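Heme oxygenase 1 (Synechocystis sp., PDB 1WE1) catalyses the oxidative opening of the heme ring to biliverdin IXalpha with release of iron and carbon monoxide, probably a key step in making photosynthetic antenna pigments. Local coordinates at residues V106-Q111 / V121-T126; G130-G135 / A166-Y171. All coordinates share one frame; numbering follows the deposited sequence.

Contact 1. Residues V106-Q111 / V121-T126; sequences VDRVRQ and VAHSYT. With HEM (protoporphyrin IX containing Fe), chain H.
H123 carries the whole of the second segment's contact with V106-Q111. Its CA lies 7.6 Å from the CA of V109, and its side chain is directed at the other helix. Two residues meet the imidazole there. The CG2 methyl of V109 lies over one face, 4.4 Å from H123 ND1. R108 comes in obliquely, with CG 3.7 Å from H123 NE2. The R108 chain starts with CG anti to its backbone N (chi1 169°) and then bends at chi2 and chi3. Its guanidinium stands steeply to the imidazole, with the two planes 79° apart. Both groups use one acceptor outside the segments: E191 OE1 makes a hydrogen bond with H123 NE2 and a salt bridge with R108 NH2. D194 gives R108 NH2 a second carboxylate. E191 would tend to favour a protonated histidine and the nearby R108 to oppose it; the charge is not seen. M53 and M198 also touch the H123 side chain, which is buried between helices of the all-helical heme oxygenase fold.

Two residues on, the helix has reached the heme. Y125 is a heme-binding residue. Its OH donates a hydrogen bond of 2.7 Å to heme propionate oxygen O1A. That oxygen lies at the edge of the phenol ring, in its plane. The heme methyl CMA sits over one face of the same ring, toward the rim. T126 follows, with its CG2 3.5 Å from heme methyl CMB and its backbone O 3.4 Å from the meso carbon CHB. T126 OG1 turns back and donates to A122 O at 2.9 Å. T126 N donates to the same carbonyl oxygen from the opposite face of its plane.

Contact 2. Residues G130-G135 / A166-Y171; sequences GDLSGG and AFKNTY. With HEM (protoporphyrin IX containing Fe), chain H; PO4 (phosphate ion), chain E.
L132 and K168 face each other across two helices that run roughly antiparallel, with their N-to-C directions 152° apart. The short axes come no closer than 10.8 Å, so side chains have to bridge the gap. The nearest pair of CA atoms, those of L132 and K168, is 7.3 Å apart. L132 points at the other helix. Its CD2 methyl meets the edge of the F167 ring near the ring plane, 3.5 Å from F167 CD2. The two side chains cross at about a right angle. F71 makes an edge-to-face pair with F167. L132 CD2 also rests against the K168 backbone at CA.

The segment G130-G135 is the glycine-rich GDLSGG part of the distal helix, which in heme oxygenases passes close over the heme. G130 CA lies 3.3 Å from heme C4A. G130 O accepts a hydrogen bond from the water that sits on the iron. S133 CB packs against the first propionate carbon, CAD, at 3.4 Å.

K168 binds the heme from the other segment. Its CG is anti to the backbone N (chi1 -162°) and the chain stays extended to its end, which carries NZ across to the heme edge. NZ donates to propionate oxygen O1D of the heme at 3.0 Å. It also makes a weak bond to S133 OG, 2.8 Å away, and S133 OG is itself hydrogen-bonded to L129 O. A third partner is O3 of a phosphate ion, 3.2 Å from K168 NZ. The phosphate probably came from the crystallisation liquor, and K165 binds it as well. R172, close beside K168, is another basic residue bonded to the heme.

In the fold
From the N terminus, the chain first supplies R10 and the axial iron ligand H17. Contact 1 then closes the short turn between helices 100-115 and 120-146. Contact 2 closes a longer excursion of 30 residues, from the rest of helix 120-146 through the link 147-163 into helix 164-176. The two contacts follow in series and neither nests in the other. Helix 120-146 serves both, and both touch the heme, although their centres are 18 Å apart. They meet directly where S124 OG and Y171 OH lie 2.5 Å apart, a probable hydrogen bond. Through the shared helix, helix 100-115 is connected to the distal side of the heme and to helix 164-176 at the propionate edge.

Contact 1. Residues V106-Q111 / V121-T126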
loop_
_atom_site.group_PDB
_atom_site.type_symbol
_atom_site.label_atom_id
_atom_site.label_comp_id
_atom_site.label_asym_id
_atom_site.label_seq_id
_atom_site.Cartn_x
_atom_site.Cartn_y
_atom_site.Cartn_z
ATOM N N VAL A 106 -5.071 8.936 4.973
ATOM C CA VAL A 106 -4.258 9.346 6.117
ATOM C C VAL A 106 -5.134 9.683 7.309
ATOM O O VAL A 106 -4.801 9.355 8.452
ATOM C CB VAL A 106 -3.401 10.606 5.788
ATOM C CG1 VAL A 106 -2.899 11.269 7.069
ATOM C CG2 VAL A 106 -2.241 10.224 4.913
ATOM N N ASP A 107 -6.243 10.365 7.029
ATOM C CA ASP A 107 -7.194 10.771 8.062
ATOM C C ASP A 107 -7.744 9.565 8.822
ATOM O O ASP A 107 -7.817 9.581 10.049
ATOM C CB ASP A 107 -8.347 11.570 7.437
ATOM C CG ASP A 107 -7.961 13.012 7.108
ATOM O OD1 ASP A 107 -8.756 13.699 6.436
ATOM O OD2 ASP A 107 -6.875 13.468 7.524
ATOM N N ARG A 108 -8.125 8.520 8.094
ATOM C CA ARG A 108 -8.650 7.328 8.735
ATOM C C ARG A 108 -7.613 6.662 9.641
ATOM O O ARG A 108 -7.934 6.242 10.753
ATOM C CB ARG A 108 -9.137 6.320 7.694
ATOM C CG ARG A 108 -9.456 4.947 8.296
ATOM C CD ARG A 108 -10.558 5.045 9.342
ATOM N NE ARG A 108 -11.804 5.475 8.724
ATOM C CZ ARG A 108 -12.681 4.658 8.145
ATOM N NH1 ARG A 108 -13.782 5.158 7.595
ATOM N NH2 ARG A 108 -12.486 3.343 8.148
ATOM N N VAL A 109 -6.378 6.552 9.163
ATOM C CA VAL A 109 -5.312 5.924 9.946
ATOM C C VAL A 109 -5.171 6.631 11.291
ATOM O O VAL A 109 -5.133 5.997 12.346
ATOM C CB VAL A 109 -3.947 5.992 9.197
ATOM C CG1 VAL A 109 -2.829 5.455 10.078
ATOM C CG2 VAL A 109 -4.023 5.191 7.908
ATOM N N ARG A 110 -5.101 7.956 11.232
ATOM C CA ARG A 110 -4.951 8.784 12.412
ATOM C C ARG A 110 -6.142 8.667 13.351
ATOM O O ARG A 110 -5.978 8.657 14.573
ATOM C CB ARG A 110 -4.747 10.244 11.990
ATOM C CG ARG A 110 -3.351 10.520 11.454
ATOM C CD ARG A 110 -2.327 10.255 12.552
ATOM N NE ARG A 110 -0.932 10.242 12.105
ATOM C CZ ARG A 110 -0.339 11.224 11.434
ATOM N NH1 ARG A 110 -1.015 12.324 11.111
ATOM N NH2 ARG A 110 0.941 11.111 11.105
ATOM N N GLN A 111 -7.337 8.578 12.778
ATOM C CA GLN A 111 -8.557 8.474 13.563
ATOM C C GLN A 111 -8.549 7.154 14.321
ATOM O O GLN A 111 -8.672 7.107 15.546
ATOM C CB GLN A 111 -9.779 8.524 12.643
ATOM C CG GLN A 111 -11.014 9.165 13.262
ATOM C CD GLN A 111 -11.207 8.797 14.722
ATOM O OE1 GLN A 111 -10.974 9.611 15.624
ATOM N NE2 GLN A 111 -11.628 7.560 14.966
ATOM N N VAL A 121 -4.344 -3.095 12.779
ATOM C CA VAL A 121 -3.856 -4.358 12.242
ATOM C C VAL A 121 -4.486 -4.593 10.877
ATOM O O VAL A 121 -3.946 -5.319 10.057
ATOM C CB VAL A 121 -4.184 -5.550 13.171
ATOM C CG1 VAL A 121 -5.663 -5.581 13.480
ATOM C CG2 VAL A 121 -3.766 -6.860 12.498
ATOM N N ALA A 122 -5.629 -3.964 10.631
ATOM C CA ALA A 122 -6.309 -4.111 9.346
ATOM C C ALA A 122 -5.526 -3.338 8.297
ATOM O O ALA A 122 -5.402 -3.770 7.151
ATOM C CB ALA A 122 -7.719 -3.576 9.439
ATOM N N HIS A 123 -5.004 -2.187 8.711
ATOM C CA HIS A 123 -4.218 -1.322 7.848
ATOM C C HIS A 123 -2.841 -1.906 7.577
ATOM O O HIS A 123 -2.359 -1.862 6.442
ATOM C CB HIS A 123 -4.122 0.065 8.471
ATOM C CG HIS A 123 -5.349 0.885 8.252
ATOM N ND1 HIS A 123 -5.744 1.298 6.998
ATOM C CD2 HIS A 123 -6.315 1.296 9.104
ATOM C CE1 HIS A 123 -6.903 1.924 7.087
ATOM N NE2 HIS A 123 -7.272 1.936 8.354
ATOM N N SER A 124 -2.214 -2.451 8.617
ATOM C CA SER A 124 -0.913 -3.090 8.477
ATOM C C SER A 124 -1.102 -4.276 7.530
ATOM O O SER A 124 -0.291 -4.517 6.633
ATOM C CB SER A 124 -0.416 -3.589 9.840
ATOM O OG SER A 124 0.673 -4.497 9.712
ATOM N N TYR A 125 -2.193 -5.008 7.726
ATOM C CA TYR A 125 -2.465 -6.161 6.896
ATOM C C TYR A 125 -2.636 -5.725 5.454
ATOM O O TYR A 125 -1.887 -6.167 4.585
ATOM C CB TYR A 125 -3.725 -6.906 7.377
ATOM C CG TYR A 125 -4.241 -7.936 6.383
ATOM C CD1 TYR A 125 -3.534 -9.119 6.129
ATOM C CD2 TYR A 125 -5.398 -7.687 5.637
ATOM C CE1 TYR A 125 -3.968 -10.023 5.149
ATOM C CE2 TYR A 125 -5.836 -8.577 4.660
ATOM C CZ TYR A 125 -5.118 -9.733 4.421
ATOM O OH TYR A 125 -5.545 -10.581 3.432
ATOM N N THR A 126 -3.604 -4.850 5.200
ATOM C CA THR A 126 -3.883 -4.389 3.840
ATOM C C THR A 126 -2.680 -3.887 3.039
ATOM O O THR A 126 -2.562 -4.191 1.865
ATOM C CB THR A 126 -4.976 -3.315 3.840
ATOM O OG1 THR A 126 -6.173 -3.871 4.398
ATOM C CG2 THR A 126 -5.275 -2.859 2.426
HETATM C CHA HEM H . -2.234 -10.780 -1.978
HETATM C CHB HEM H . -3.325 -6.220 -0.786
HETATM C CHC HEM H . -3.805 -5.275 -5.522
HETATM C CHD HEM H . -1.270 -9.232 -6.489
HETATM C C1A HEM H . -2.623 -9.670 -1.197
HETATM C C2A HEM H . -2.857 -9.659 0.238
HETATM C C3A HEM H . -3.213 -8.381 0.568
HETATM C C4A HEM H . -3.125 -7.598 -0.674
HETATM C CMA HEM H . -3.599 -7.828 1.906
HETATM C CAA HEM H . -2.670 -10.837 1.182
HETATM C CBA HEM H . -3.793 -11.902 1.151
HETATM C CGA HEM H . -3.608 -12.979 2.054
HETATM O O1A HEM H . -4.299 -12.925 3.146
HETATM O O2A HEM H . -2.828 -13.929 1.842
HETATM C C1B HEM H . -3.595 -5.550 -1.991
HETATM C C2B HEM H . -4.131 -4.194 -2.086
HETATM C C3B HEM H . -4.212 -3.904 -3.417
HETATM C C4B HEM H . -3.800 -5.115 -4.124
HETATM C CMB HEM H . -4.477 -3.328 -0.901
HETATM C CAB HEM H . -4.584 -2.598 -4.093
HETATM C CBB HEM H . -6.048 -2.146 -3.847
HETATM C C1C HEM H . -3.085 -6.219 -6.210
HETATM C C2C HEM H . -2.765 -6.180 -7.629
HETATM C C3C HEM H . -2.267 -7.400 -7.915
HETATM C C4C HEM H . -1.992 -8.058 -6.658
HETATM C CMC HEM H . -2.974 -4.980 -8.532
HETATM C CAC HEM H . -2.046 -8.007 -9.302
HETATM C CBC HEM H . -0.618 -7.689 -9.829
HETATM C C1D HEM H . -1.280 -10.032 -5.320
HETATM C C2D HEM H . -0.706 -11.373 -5.239
HETATM C C3D HEM H . -0.934 -11.788 -3.966
HETATM C C4D HEM H . -1.704 -10.718 -3.286
HETATM C CMD HEM H . -0.041 -12.051 -6.394
HETATM C CAD HEM H . -0.534 -13.071 -3.276
HETATM C CBD HEM H . -1.698 -14.160 -3.299
HETATM C CGD HEM H . -1.452 -15.248 -2.427
HETATM O O1D HEM H . -0.982 -15.041 -1.246
HETATM O O2D HEM H . -1.696 -16.433 -2.796
HETATM N NA HEM H . -2.811 -8.419 -1.736
HETATM N NB HEM H . -3.388 -6.097 -3.237
HETATM N NC HEM H . -2.556 -7.377 -5.610
HETATM N ND HEM H . -1.842 -9.650 -4.104
HETATM FE FE HEM H . -2.658 -7.904 -3.668
HETATM O O HOH W 1 -1.011 -7.285 -3.288
#

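Contact 2. Residues G130-G135 / A166-Y171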
loop_
_atom_site.group_PDB
_atom_site.type_symbol
_atom_site.label_atom_id
_atom_site.label_comp_id
_atom_site.label_asym_id
_atom_site.label_seq_id
_atom_site.Cartn_x
_atom_site.Cartn_y
_atom_site.Cartn_z
ATOM N N GLY A 130 0.220 -7.160 1.607
ATOM C CA GLY A 130 -0.021 -7.093 0.175
ATOM C C GLY A 130 1.266 -6.731 -0.548
ATOM O O GLY A 130 1.569 -7.285 -1.606
ATOM N N ASP A 131 2.017 -5.790 0.024
ATOM C CA ASP A 131 3.293 -5.364 -0.542
ATOM C C ASP A 131 4.218 -6.571 -0.601
ATOM O O ASP A 131 4.977 -6.763 -1.552
ATOM C CB ASP A 131 3.976 -4.316 0.349
ATOM C CG ASP A 131 3.216 -3.016 0.428
ATOM O OD1 ASP A 131 2.558 -2.639 -0.565
ATOM O OD2 ASP A 131 3.305 -2.353 1.480
ATOM N N LEU A 132 4.147 -7.374 0.452
ATOM C CA LEU A 132 4.981 -8.541 0.591
ATOM C C LEU A 132 4.644 -9.611 -0.421
ATOM O O LEU A 132 5.535 -10.260 -0.952
ATOM C CB LEU A 132 4.830 -9.090 2.010
ATOM C CG LEU A 132 6.006 -9.808 2.669
ATOM C CD1 LEU A 132 7.289 -8.999 2.541
ATOM C CD2 LEU A 132 5.667 -10.015 4.126
ATOM N N SER A 133 3.362 -9.779 -0.708
ATOM C CA SER A 133 2.920 -10.818 -1.632
ATOM C C SER A 133 2.912 -10.454 -3.113
ATOM O O SER A 133 3.175 -11.313 -3.965
ATOM C CB SER A 133 1.523 -11.285 -1.240
ATOM O OG SER A 133 1.473 -11.626 0.129
ATOM N N GLY A 134 2.588 -9.196 -3.417
ATOM C CA GLY A 134 2.542 -8.760 -4.806
ATOM C C GLY A 134 3.765 -7.976 -5.248
ATOM O O GLY A 134 4.000 -7.787 -6.439
ATOM N N GLY A 135 4.546 -7.529 -4.273
ATOM C CA GLY A 135 5.746 -6.756 -4.541
ATOM C C GLY A 135 6.600 -7.141 -5.736
ATOM O O GLY A 135 7.059 -6.265 -6.473
ATOM N N ALA A 166 9.428 -16.706 4.565
ATOM C CA ALA A 166 9.533 -17.074 5.969
ATOM C C ALA A 166 9.016 -15.933 6.832
ATOM O O ALA A 166 8.556 -16.157 7.952
ATOM C CB ALA A 166 10.983 -17.392 6.331
ATOM N N PHE A 167 9.105 -14.705 6.322
ATOM C CA PHE A 167 8.609 -13.572 7.085
ATOM C C PHE A 167 7.101 -13.540 6.960
ATOM O O PHE A 167 6.395 -13.221 7.913
ATOM C CB PHE A 167 9.160 -12.242 6.579
ATOM C CG PHE A 167 8.683 -11.060 7.390
ATOM C CD1 PHE A 167 9.409 -10.611 8.490
ATOM C CD2 PHE A 167 7.457 -10.457 7.115
ATOM C CE1 PHE A 167 8.917 -9.586 9.308
ATOM C CE2 PHE A 167 6.963 -9.436 7.928
ATOM C CZ PHE A 167 7.696 -9.002 9.027
ATOM N N LYS A 168 6.608 -13.873 5.775
ATOM C CA LYS A 168 5.175 -13.869 5.534
ATOM C C LYS A 168 4.471 -14.837 6.492
ATOM O O LYS A 168 3.301 -14.663 6.813
ATOM C CB LYS A 168 4.890 -14.226 4.068
ATOM C CG LYS A 168 3.497 -13.840 3.582
ATOM C CD LYS A 168 3.293 -14.165 2.094
ATOM C CE LYS A 168 1.814 -14.057 1.703
ATOM N NZ LYS A 168 1.518 -14.457 0.289
ATOM N N ASN A 169 5.188 -15.855 6.961
ATOM C CA ASN A 169 4.596 -16.809 7.900
ATOM C C ASN A 169 4.639 -16.252 9.315
ATOM O O ASN A 169 3.632 -16.253 10.021
ATOM C CB ASN A 169 5.320 -18.152 7.851
ATOM C CG ASN A 169 4.960 -18.959 6.618
ATOM O OD1 ASN A 169 3.781 -19.081 6.265
ATOM N ND2 ASN A 169 5.970 -19.527 5.961
ATOM N N THR A 170 5.807 -15.778 9.729
ATOM C CA THR A 170 5.935 -15.195 11.049
ATOM C C THR A 170 4.812 -14.169 11.202
ATOM O O THR A 170 4.159 -14.096 12.248
ATOM C CB THR A 170 7.288 -14.473 11.216
ATOM O OG1 THR A 170 8.358 -15.420 11.085
ATOM C CG2 THR A 170 7.364 -13.781 12.581
ATOM N N TYR A 171 4.579 -13.394 10.141
ATOM C CA TYR A 171 3.553 -12.361 10.161
ATOM C C TYR A 171 2.120 -12.909 10.280
ATOM O O TYR A 171 1.344 -12.418 11.101
ATOM C CB TYR A 171 3.693 -11.455 8.925
ATOM C CG TYR A 171 2.800 -10.230 8.976
ATOM C CD1 TYR A 171 1.449 -10.315 8.630
ATOM C CD2 TYR A 171 3.288 -9.004 9.436
ATOM C CE1 TYR A 171 0.604 -9.215 8.742
ATOM C CE2 TYR A 171 2.454 -7.897 9.556
ATOM C CZ TYR A 171 1.108 -8.008 9.205
ATOM O OH TYR A 171 0.266 -6.917 9.290
HETATM C CHA HEM H . -2.234 -10.780 -1.978
HETATM C CHB HEM H . -3.325 -6.220 -0.786
HETATM C CHC HEM H . -3.805 -5.275 -5.522
HETATM C CHD HEM H . -1.270 -9.232 -6.489
HETATM C C1A HEM H . -2.623 -9.670 -1.197
HETATM C C2A HEM H . -2.857 -9.659 0.238
HETATM C C3A HEM H . -3.213 -8.381 0.568
HETATM C C4A HEM H . -3.125 -7.598 -0.674
HETATM C CMA HEM H . -3.599 -7.828 1.906
HETATM C CAA HEM H . -2.670 -10.837 1.182
HETATM C CBA HEM H . -3.793 -11.902 1.151
HETATM C CGA HEM H . -3.608 -12.979 2.054
HETATM O O1A HEM H . -4.299 -12.925 3.146
HETATM O O2A HEM H . -2.828 -13.929 1.842
HETATM C C1B HEM H . -3.595 -5.550 -1.991
HETATM C C2B HEM H . -4.131 -4.194 -2.086
HETATM C C3B HEM H . -4.212 -3.904 -3.417
HETATM C C4B HEM H . -3.800 -5.115 -4.124
HETATM C CMB HEM H . -4.477 -3.328 -0.901
HETATM C CAB HEM H . -4.584 -2.598 -4.093
HETATM C CBB HEM H . -6.048 -2.146 -3.847
HETATM C C1C HEM H . -3.085 -6.219 -6.210
HETATM C C2C HEM H . -2.765 -6.180 -7.629
HETATM C C3C HEM H . -2.267 -7.400 -7.915
HETATM C C4C HEM H . -1.992 -8.058 -6.658
HETATM C CMC HEM H . -2.974 -4.980 -8.532
HETATM C CAC HEM H . -2.046 -8.007 -9.302
HETATM C CBC HEM H . -0.618 -7.689 -9.829
HETATM C C1D HEM H . -1.280 -10.032 -5.320
HETATM C C2D HEM H . -0.706 -11.373 -5.239
HETATM C C3D HEM H . -0.934 -11.788 -3.966
HETATM C C4D HEM H . -1.704 -10.718 -3.286
HETATM C CMD HEM H . -0.041 -12.051 -6.394
HETATM C CAD HEM H . -0.534 -13.071 -3.276
HETATM C CBD HEM H . -1.698 -14.160 -3.299
HETATM C CGD HEM H . -1.452 -15.248 -2.427
HETATM O O1D HEM H . -0.982 -15.041 -1.246
HETATM O O2D HEM H . -1.696 -16.433 -2.796
HETATM N NA HEM H . -2.811 -8.419 -1.736
HETATM N NB HEM H . -3.388 -6.097 -3.237
HETATM N NC HEM H . -2.556 -7.377 -5.610
HETATM N ND HEM H . -1.842 -9.650 -4.104
HETATM FE FE HEM H . -2.658 -7.904 -3.668
HETATM P P PO4 E . 2.466 -18.722 0.743
HETATM O O1 PO4 E . 1.800 -19.942 1.275
HETATM O O2 PO4 E . 3.720 -18.472 1.500
HETATM O O3 PO4 E . 1.555 -17.555 0.893
HETATM O O4 PO4 E . 2.785 -18.921 -0.696
HETATM O O HOH W 1 -1.011 -7.285 -3.288
#